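Local coordinates for protein putative ring-cleaving dioxygenase MhqO (Bacillus subtilis subsp. subtilis, PDB 3OAJ) that is a putative iron-dependent extradiol ring-cleaving dioxygenase that may contribute to the degradation and detoxification of aromatic compounds, at residues K5-H10 and R222-E227; D248-N253 and A275-Q280; G81-V86 and K152-A157. All blocks are in the same frame, centred on the assembly; numbering follows the deposited sequence.

How the contacts relate
Contacts 1 and 3 both join the amino-terminal to the carboxy-terminal half of the protein, each across the middle of one of its two mixed sheets; contact 2 stays within the carboxy-terminal half. Contact 3 is the buried one, an antiparallel strand pair with a bulge and an aromatic pair. Contact 1 is partly buried, where the ends of two central strands give way to loops bridged by three waters. Contact 2, also partly buried, ties two loops through polar side chains, from buried Y251 to exposed H276. I9 of contact 1 packs on F154 of contact 3, and H10 on F252 of segment 248-253, while contacts 2 and 3 do not touch.

Contact 1 (K5-H10 and R222-E227); sequences KTMGIH and RANDDE
R222 crosses the H10 side chain at about a right angle, its CG lying 3.6 Å from H10 CB, with the guanidinium and imidazole planes turned 67° apart. Because R222 CG stands opposite its own carbonyl carbon (chi1 -66°), the chain passes along the 5-10 backbone, where R222 CD comes within 3.3 Å of I9 O. The bend at chi3 then brings the guanidinium to M7: M7 CB lies 3.9 Å from R222 NH1, covering one face and displaced toward the rim. Arginine suits this place because its methylene groups pack while its end remains polar: NH1 reaches a water in the guanidinium plane that also donates to I9 O, and NH2 forms a salt bridge with D270.

The backbones meet where strands 9-16 and 215-223 run side by side at the centre of a mixed sheet. This joins the two halves of a vicinal oxygen chelate fold, and the next residue after H10, H11, is a ligand of the bound zinc ion. R222 N donates to G8 O at 2.9 Å, while T6 OG1 donates to R222 O at 2.8 Å, in the carbonyl plane on a lone pair. That oxygen accepts a second hydrogen bond, from a water, which itself accepts from M7 N. T6 OG1 also receives a weak bond from G8 N, two residues on, while it reaches across to R222 O. G8 has backbone angles at which a CB would collide with the preceding carbonyl oxygen. Farther out, N224 OD1 accepts from a water that is weakly bound to K5 O.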
loop_
_atom_site.group_PDB
_atom_site.type_symbol
_atom_site.label_atom_id
_atom_site.label_comp_id
_atom_site.label_asym_id
_atom_site.label_seq_id
_atom_site.Cartn_x
_atom_site.Cartn_y
_atom_site.Cartn_z
ATOM N N LYS A 5 -11.806 -3.010 15.785
ATOM C CA LYS A 5 -12.069 -3.587 14.456
ATOM C C LYS A 5 -11.782 -2.611 13.314
ATOM O O LYS A 5 -12.493 -1.633 13.136
ATOM C CB LYS A 5 -13.526 -4.041 14.364
ATOM C CG LYS A 5 -13.840 -5.001 13.239
ATOM C CD LYS A 5 -15.240 -5.603 13.397
ATOM C CE LYS A 5 -15.374 -6.404 14.698
ATOM N NZ LYS A 5 -14.838 -7.795 14.579
ATOM N N THR A 6 -10.762 -2.896 12.518
ATOM C CA THR A 6 -10.440 -2.069 11.355
ATOM C C THR A 6 -11.152 -2.564 10.096
ATOM O O THR A 6 -11.297 -3.765 9.886
ATOM C CB THR A 6 -8.913 -2.033 11.117
ATOM O OG1 THR A 6 -8.608 -1.198 9.990
ATOM C CG2 THR A 6 -8.346 -3.440 10.843
ATOM N N MET A 7 -11.566 -1.643 9.235
ATOM C CA MET A 7 -12.147 -2.020 7.950
ATOM C C MET A 7 -11.167 -2.726 7.018
ATOM O O MET A 7 -11.571 -3.531 6.179
ATOM C CB MET A 7 -12.725 -0.790 7.255
ATOM C CG MET A 7 -13.981 -0.264 7.951
ATOM S SD MET A 7 -15.382 -1.351 7.620
ATOM C CE MET A 7 -15.750 -0.731 5.981
ATOM N N GLY A 8 -9.879 -2.465 7.198
ATOM C CA GLY A 8 -8.886 -3.042 6.282
ATOM C C GLY A 8 -7.710 -2.117 6.062
ATOM O O GLY A 8 -7.534 -1.130 6.792
ATOM N N ILE A 9 -6.924 -2.417 5.035
ATOM C CA ILE A 9 -5.767 -1.602 4.699
ATOM C C ILE A 9 -6.208 -0.186 4.262
ATOM O O ILE A 9 -7.182 -0.017 3.495
ATOM C CB ILE A 9 -4.968 -2.265 3.566
ATOM C CG1 ILE A 9 -4.413 -3.637 4.005
ATOM C CG2 ILE A 9 -3.854 -1.333 3.042
ATOM C CD1 ILE A 9 -3.930 -4.512 2.833
ATOM N N HIS A 10 -5.497 0.816 4.787
ATOM C CA HIS A 10 -5.603 2.198 4.351
ATOM C C HIS A 10 -4.627 2.426 3.196
ATOM O O HIS A 10 -5.030 2.797 2.106
ATOM C CB HIS A 10 -5.330 3.156 5.537
ATOM C CG HIS A 10 -5.545 4.600 5.224
ATOM N ND1 HIS A 10 -4.640 5.347 4.496
ATOM C CD2 HIS A 10 -6.546 5.448 5.564
ATOM C CE1 HIS A 10 -5.091 6.584 4.378
ATOM N NE2 HIS A 10 -6.227 6.682 5.040
ATOM N N ARG A 222 -6.967 1.132 8.447
ATOM C CA ARG A 222 -7.941 2.227 8.514
ATOM C C ARG A 222 -8.535 2.468 9.889
ATOM O O ARG A 222 -8.844 1.536 10.625
ATOM C CB ARG A 222 -9.093 1.957 7.543
ATOM C CG ARG A 222 -8.650 1.994 6.089
ATOM C CD ARG A 222 -9.682 1.437 5.148
ATOM N NE ARG A 222 -10.895 2.233 5.161
ATOM C CZ ARG A 222 -12.005 1.907 4.522
ATOM N NH1 ARG A 222 -12.062 0.800 3.793
ATOM N NH2 ARG A 222 -13.053 2.705 4.604
ATOM N N ALA A 223 -8.704 3.747 10.213
ATOM C CA ALA A 223 -9.594 4.175 11.289
ATOM C C ALA A 223 -10.629 5.075 10.638
ATOM O O ALA A 223 -10.306 5.786 9.687
ATOM C CB ALA A 223 -8.823 4.917 12.399
ATOM N N ASN A 224 -11.850 5.062 11.160
ATOM C CA ASN A 224 -12.949 5.830 10.569
ATOM C C ASN A 224 -12.742 7.345 10.594
ATOM O O ASN A 224 -13.127 8.042 9.662
ATOM C CB ASN A 224 -14.282 5.525 11.277
ATOM C CG ASN A 224 -14.690 4.057 11.195
ATOM O OD1 ASN A 224 -15.146 3.471 12.190
ATOM N ND2 ASN A 224 -14.553 3.466 10.025
ATOM N N ASP A 225 -12.135 7.838 11.672
ATOM C CA ASP A 225 -11.983 9.266 11.916
ATOM C C ASP A 225 -10.970 9.481 13.038
ATOM O O ASP A 225 -10.408 8.514 13.561
ATOM C CB ASP A 225 -13.347 9.930 12.218
ATOM C CG ASP A 225 -14.102 9.283 13.375
ATOM O OD1 ASP A 225 -13.496 8.621 14.244
ATOM O OD2 ASP A 225 -15.339 9.496 13.439
ATOM N N ASP A 226 -10.717 10.745 13.382
ATOM C CA ASP A 226 -9.752 11.082 14.423
ATOM C C ASP A 226 -10.088 10.415 15.754
ATOM O O ASP A 226 -9.188 9.888 16.414
ATOM C CB ASP A 226 -9.635 12.597 14.601
ATOM C CG ASP A 226 -8.984 13.277 13.413
ATOM O OD1 ASP A 226 -8.344 12.587 12.593
ATOM O OD2 ASP A 226 -9.088 14.516 13.307
ATOM N N GLU A 227 -11.362 10.453 16.163
ATOM C CA GLU A 227 -11.770 9.841 17.437
ATOM C C GLU A 227 -11.454 8.344 17.494
ATOM O O GLU A 227 -10.916 7.844 18.474
ATOM C CB GLU A 227 -13.248 10.117 17.753
ATOM C CG GLU A 227 -13.682 9.698 19.164
ATOM C CD GLU A 227 -12.944 10.430 20.299
ATOM O OE1 GLU A 227 -12.515 11.600 20.116
ATOM O OE2 GLU A 227 -12.808 9.829 21.391
HETATM O O HOH W 1 -14.244 0.649 11.402
HETATM O O HOH W 2 -11.717 1.057 10.168
HETATM O O HOH W 3 -9.825 -1.159 3.427
#

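Contact 2 (D248-N253 and A275-Q280); sequences DRNYFN and AHDETQ
D277 OD2 accepts from Y251 OH at 2.6 Å, on the syn lone pair facing the carboxylate's other oxygen, and this is the shortest bond between the two loops. Residues 248-253, in the carboxy-terminal vicinal oxygen chelate half, make the turn joining strands 247-248 and 253-258; residues 275-280 belong to the long connection that follows strand 264-269. D248 OD1 accepts from N250 N, forming an Asx turn at the start of the first loop.

The D277 carboxylate lies at the edge of the Y251 ring, its plane rotated 62° from the ring plane. It is placed there by chi1 of 63°, which sets CG between the backbone N and carbonyl carbon. OD1 is taken up by a salt bridge with K36, so an aspartate here can serve the phenol and a lysine with different oxygens; K36 would tend to keep the carboxylate ionised.

The rings of Y251 and H276 meet rim to rim, their planes inclined at 58°, and H276 ND1 is engaged by G273 O. N250 approaches both rings. Its OD1 lies at the edge of H276 and may accept a weak, bent bond from NE2, a doubtful one because the ring sits too close to the N250 backbone. On the other ring the packing is plain: N250 CB sits 3.8 Å above the plane of Y251, over its centre.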
loop_
_atom_site.group_PDB
_atom_site.type_symbol
_atom_site.label_atom_id
_atom_site.label_comp_id
_atom_site.label_asym_id
_atom_site.label_seq_id
_atom_site.Cartn_x
_atom_site.Cartn_y
_atom_site.Cartn_z
ATOM N N ASP A 248 0.159 14.509 11.999
ATOM C CA ASP A 248 -0.648 15.045 10.898
ATOM C C ASP A 248 0.106 14.907 9.564
ATOM O O ASP A 248 1.126 15.577 9.344
ATOM C CB ASP A 248 -0.974 16.510 11.223
ATOM C CG ASP A 248 -1.771 17.207 10.135
ATOM O OD1 ASP A 248 -2.039 16.617 9.064
ATOM O OD2 ASP A 248 -2.134 18.383 10.366
ATOM N N ARG A 249 -0.369 14.017 8.690
ATOM C CA ARG A 249 0.253 13.812 7.368
ATOM C C ARG A 249 -0.494 14.518 6.248
ATOM O O ARG A 249 -0.305 14.201 5.065
ATOM C CB ARG A 249 0.399 12.314 7.051
ATOM C CG ARG A 249 1.105 11.483 8.134
ATOM C CD ARG A 249 2.498 12.010 8.438
ATOM N NE ARG A 249 3.402 10.979 8.939
ATOM C CZ ARG A 249 4.621 11.208 9.435
ATOM N NH1 ARG A 249 5.091 12.448 9.543
ATOM N NH2 ARG A 249 5.371 10.193 9.851
ATOM N N ASN A 250 -1.343 15.475 6.633
ATOM C CA ASN A 250 -2.092 16.336 5.707
ATOM C C ASN A 250 -3.293 15.630 5.095
ATOM O O ASN A 250 -4.401 16.141 5.162
ATOM C CB ASN A 250 -1.176 16.928 4.610
ATOM C CG ASN A 250 -1.772 18.156 3.922
ATOM O OD1 ASN A 250 -2.910 18.549 4.171
ATOM N ND2 ASN A 250 -0.985 18.770 3.049
ATOM N N TYR A 251 -3.083 14.452 4.514
ATOM C CA TYR A 251 -4.172 13.737 3.814
ATOM C C TYR A 251 -4.819 12.690 4.716
ATOM O O TYR A 251 -5.793 12.046 4.341
ATOM C CB TYR A 251 -3.640 13.166 2.492
ATOM C CG TYR A 251 -2.839 14.245 1.801
ATOM C CD1 TYR A 251 -1.441 14.192 1.731
ATOM C CD2 TYR A 251 -3.476 15.391 1.325
ATOM C CE1 TYR A 251 -0.712 15.243 1.160
ATOM C CE2 TYR A 251 -2.754 16.438 0.762
ATOM C CZ TYR A 251 -1.376 16.353 0.684
ATOM O OH TYR A 251 -0.689 17.396 0.115
ATOM N N PHE A 252 -4.256 12.550 5.911
ATOM C CA PHE A 252 -4.737 11.650 6.981
ATOM C C PHE A 252 -3.850 11.931 8.191
ATOM O O PHE A 252 -2.773 12.504 8.039
ATOM C CB PHE A 252 -4.640 10.158 6.574
ATOM C CG PHE A 252 -3.288 9.750 6.059
ATOM C CD1 PHE A 252 -2.290 9.311 6.927
ATOM C CD2 PHE A 252 -2.998 9.831 4.692
ATOM C CE1 PHE A 252 -1.036 8.931 6.454
ATOM C CE2 PHE A 252 -1.728 9.464 4.221
ATOM C CZ PHE A 252 -0.740 9.043 5.096
ATOM N N ASN A 253 -4.321 11.548 9.382
ATOM C CA ASN A 253 -3.496 11.509 10.590
ATOM C C ASN A 253 -3.029 10.067 10.783
ATOM O O ASN A 253 -3.729 9.127 10.394
ATOM C CB ASN A 253 -4.290 12.000 11.804
ATOM C CG ASN A 253 -4.617 13.488 11.726
ATOM O OD1 ASN A 253 -3.841 14.278 11.191
ATOM N ND2 ASN A 253 -5.793 13.867 12.221
ATOM N N ALA A 275 -7.996 15.303 -1.794
ATOM C CA ALA A 275 -8.663 16.381 -2.538
ATOM C C ALA A 275 -8.881 17.674 -1.754
ATOM O O ALA A 275 -9.749 18.474 -2.112
ATOM C CB ALA A 275 -9.992 15.887 -3.081
ATOM N N HIS A 276 -8.105 17.902 -0.704
ATOM C CA HIS A 276 -8.373 19.071 0.134
ATOM C C HIS A 276 -7.297 20.151 0.061
ATOM O O HIS A 276 -7.439 21.190 0.707
ATOM C CB HIS A 276 -8.600 18.659 1.586
ATOM C CG HIS A 276 -7.335 18.524 2.364
ATOM N ND1 HIS A 276 -6.577 17.378 2.349
ATOM C CD2 HIS A 276 -6.674 19.405 3.152
ATOM C CE1 HIS A 276 -5.509 17.552 3.107
ATOM N NE2 HIS A 276 -5.547 18.773 3.610
ATOM N N ASP A 277 -6.213 19.901 -0.674
ATOM C CA ASP A 277 -5.319 20.992 -1.065
ATOM C C ASP A 277 -5.178 21.105 -2.588
ATOM O O ASP A 277 -4.496 21.990 -3.098
ATOM C CB ASP A 277 -3.964 20.936 -0.340
ATOM C CG ASP A 277 -3.165 19.687 -0.652
ATOM O OD1 ASP A 277 -3.641 18.820 -1.407
ATOM O OD2 ASP A 277 -2.048 19.578 -0.103
ATOM N N GLU A 278 -5.850 20.189 -3.287
ATOM C CA GLU A 278 -6.079 20.256 -4.719
ATOM C C GLU A 278 -7.499 19.759 -4.950
ATOM O O GLU A 278 -8.036 18.991 -4.152
ATOM C CB GLU A 278 -5.123 19.333 -5.483
ATOM C CG GLU A 278 -3.654 19.678 -5.388
ATOM C CD GLU A 278 -2.774 18.669 -6.098
ATOM O OE1 GLU A 278 -2.546 17.575 -5.538
ATOM O OE2 GLU A 278 -2.311 18.967 -7.217
ATOM N N THR A 279 -8.103 20.159 -6.059
ATOM C CA THR A 279 -9.423 19.643 -6.425
ATOM C C THR A 279 -9.327 18.161 -6.771
ATOM O O THR A 279 -8.252 17.667 -7.134
ATOM C CB THR A 279 -10.032 20.399 -7.616
ATOM O OG1 THR A 279 -9.219 20.204 -8.782
ATOM C CG2 THR A 279 -10.156 21.895 -7.303
ATOM N N GLN A 280 -10.446 17.453 -6.642
ATOM C CA GLN A 280 -10.508 16.033 -6.993
ATOM C C GLN A 280 -10.084 15.809 -8.448
ATOM O O GLN A 280 -9.424 14.818 -8.774
ATOM C CB GLN A 280 -11.923 15.479 -6.768
ATOM C CG GLN A 280 -12.430 15.604 -5.331
ATOM C CD GLN A 280 -13.345 14.465 -4.913
ATOM O OE1 GLN A 280 -14.533 14.446 -5.241
ATOM N NE2 GLN A 280 -12.791 13.507 -4.172
#

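Contact 3 (G81-V86 and K152-A157); sequences GVTSYV and KGFGGA
Two antiparallel strands, 79-87 and 153-160, join the halves of the vicinal oxygen chelate architecture here, and a classic beta bulge interrupts their register: G155 and G156 both face S84. S84 N donates to G156 O at 3.1 Å and S84 O accepts from G155 N at 2.7 Å, both donors standing above the planes of the carbonyls they meet. Beyond the bulge, V86 N bonds to G153 O and K152 N to V86 O at 2.8 Å.

Glycine suits strand 153-160 on two counts. In the bulge, a CB on G155 would point at the opposite strand, close to S84 OG and V86 CB; G156, and G153 outside the bulge, adopt backbone angles that would press one against the carbonyl oxygen before it.

Past the register shift, Y85 and F154 diverge at CB, yet their chains run alongside in the same direction and the rings meet again. CE1 of Y85 lies 3.5 Å from CE1 of F154, with the planes inclined at 38°. The T83 methyl, turned opposite the backbone N, puts CG2 at 3.5 Å from F154 CE1. The F154 ring presents its edge to S84 O, which also receives a CA-H...O contact from F154 CA. S84 projects from the face of the sheet with V86, its small CB resting 3.3 Å from G156 O, and its OG hydrogen-bonds E128, while K152 NZ is held by carbonyls including R132 O.

Strand 126-131 flanks 79-87, its E128 bonding to the backbone of T83 and Y85; I9 and I12 of strand 9-16 and I62 of strand 61-66 pack against F154 from the other sheet.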
loop_
_atom_site.group_PDB
_atom_site.type_symbol
_atom_site.label_atom_id
_atom_site.label_comp_id
_atom_site.label_asym_id
_atom_site.label_seq_id
_atom_site.Cartn_x
_atom_site.Cartn_y
_atom_site.Cartn_z
ATOM N N GLY A 81 5.305 -9.081 2.659
ATOM C CA GLY A 81 6.014 -9.811 1.611
ATOM C C GLY A 81 5.443 -9.591 0.224
ATOM O O GLY A 81 6.195 -9.424 -0.753
ATOM N N VAL A 82 4.112 -9.584 0.113
ATOM C CA VAL A 82 3.425 -9.432 -1.169
ATOM C C VAL A 82 2.259 -8.448 -1.016
ATOM O O VAL A 82 1.533 -8.480 -0.029
ATOM C CB VAL A 82 2.878 -10.790 -1.678
ATOM C CG1 VAL A 82 2.312 -10.655 -3.089
ATOM C CG2 VAL A 82 3.960 -11.858 -1.659
ATOM N N THR A 83 2.115 -7.562 -1.984
ATOM C CA THR A 83 0.997 -6.644 -2.012
ATOM C C THR A 83 0.028 -7.158 -3.070
ATOM O O THR A 83 0.430 -7.450 -4.204
ATOM C CB THR A 83 1.491 -5.219 -2.355
ATOM O OG1 THR A 83 2.417 -4.803 -1.337
ATOM C CG2 THR A 83 0.331 -4.236 -2.447
ATOM N N SER A 84 -1.243 -7.280 -2.696
ATOM C CA SER A 84 -2.271 -7.925 -3.526
ATOM C C SER A 84 -3.192 -6.857 -4.097
ATOM O O SER A 84 -3.680 -6.012 -3.341
ATOM C CB SER A 84 -3.055 -8.926 -2.658
ATOM O OG SER A 84 -3.745 -9.888 -3.431
ATOM N N TYR A 85 -3.400 -6.880 -5.422
ATOM C CA TYR A 85 -4.297 -5.964 -6.120
ATOM C C TYR A 85 -5.487 -6.729 -6.682
ATOM O O TYR A 85 -5.320 -7.778 -7.312
ATOM C CB TYR A 85 -3.550 -5.249 -7.257
ATOM C CG TYR A 85 -2.519 -4.278 -6.750
ATOM C CD1 TYR A 85 -2.899 -3.037 -6.227
ATOM C CD2 TYR A 85 -1.163 -4.615 -6.725
ATOM C CE1 TYR A 85 -1.942 -2.144 -5.731
ATOM C CE2 TYR A 85 -0.207 -3.726 -6.240
ATOM C CZ TYR A 85 -0.611 -2.486 -5.746
ATOM O OH TYR A 85 0.330 -1.629 -5.237
ATOM N N VAL A 86 -6.688 -6.220 -6.434
ATOM C CA VAL A 86 -7.913 -6.868 -6.889
ATOM C C VAL A 86 -8.449 -6.228 -8.167
ATOM O O VAL A 86 -8.459 -4.997 -8.319
ATOM C CB VAL A 86 -8.952 -6.954 -5.730
ATOM C CG1 VAL A 86 -9.437 -5.570 -5.320
ATOM C CG2 VAL A 86 -10.135 -7.869 -6.088
ATOM N N LYS A 152 -9.100 -2.315 -8.720
ATOM C CA LYS A 152 -10.076 -1.669 -7.833
ATOM C C LYS A 152 -9.479 -1.196 -6.501
ATOM O O LYS A 152 -10.074 -0.401 -5.778
ATOM C CB LYS A 152 -11.242 -2.622 -7.583
ATOM C CG LYS A 152 -11.895 -3.068 -8.893
ATOM C CD LYS A 152 -13.260 -3.714 -8.695
ATOM C CE LYS A 152 -13.139 -5.116 -8.113
ATOM N NZ LYS A 152 -14.486 -5.715 -7.876
ATOM N N GLY A 153 -8.297 -1.689 -6.179
ATOM C CA GLY A 153 -7.620 -1.340 -4.924
ATOM C C GLY A 153 -6.801 -2.544 -4.507
ATOM O O GLY A 153 -6.549 -3.435 -5.323
ATOM N N PHE A 154 -6.370 -2.583 -3.244
ATOM C CA PHE A 154 -5.723 -3.784 -2.728
ATOM C C PHE A 154 -6.748 -4.875 -2.529
ATOM O O PHE A 154 -7.847 -4.611 -2.055
ATOM C CB PHE A 154 -5.054 -3.535 -1.372
ATOM C CG PHE A 154 -3.986 -2.490 -1.404
ATOM C CD1 PHE A 154 -2.916 -2.602 -2.283
ATOM C CD2 PHE A 154 -4.069 -1.377 -0.572
ATOM C CE1 PHE A 154 -1.930 -1.629 -2.311
ATOM C CE2 PHE A 154 -3.095 -0.394 -0.598
ATOM C CZ PHE A 154 -2.016 -0.522 -1.462
ATOM N N GLY A 155 -6.379 -6.096 -2.889
ATOM C CA GLY A 155 -7.098 -7.266 -2.414
ATOM C C GLY A 155 -6.730 -7.582 -0.976
ATOM O O GLY A 155 -7.482 -8.251 -0.261
ATOM N N GLY A 156 -5.559 -7.104 -0.557
ATOM C CA GLY A 156 -5.005 -7.405 0.758
ATOM C C GLY A 156 -3.496 -7.452 0.651
ATOM O O GLY A 156 -2.916 -6.752 -0.183
ATOM N N ALA A 157 -2.878 -8.289 1.470
ATOM C CA ALA A 157 -1.428 -8.399 1.548
ATOM C C ALA A 157 -1.050 -9.706 2.208
ATOM O O ALA A 157 -1.869 -10.320 2.918
ATOM C CB ALA A 157 -0.825 -7.211 2.334
#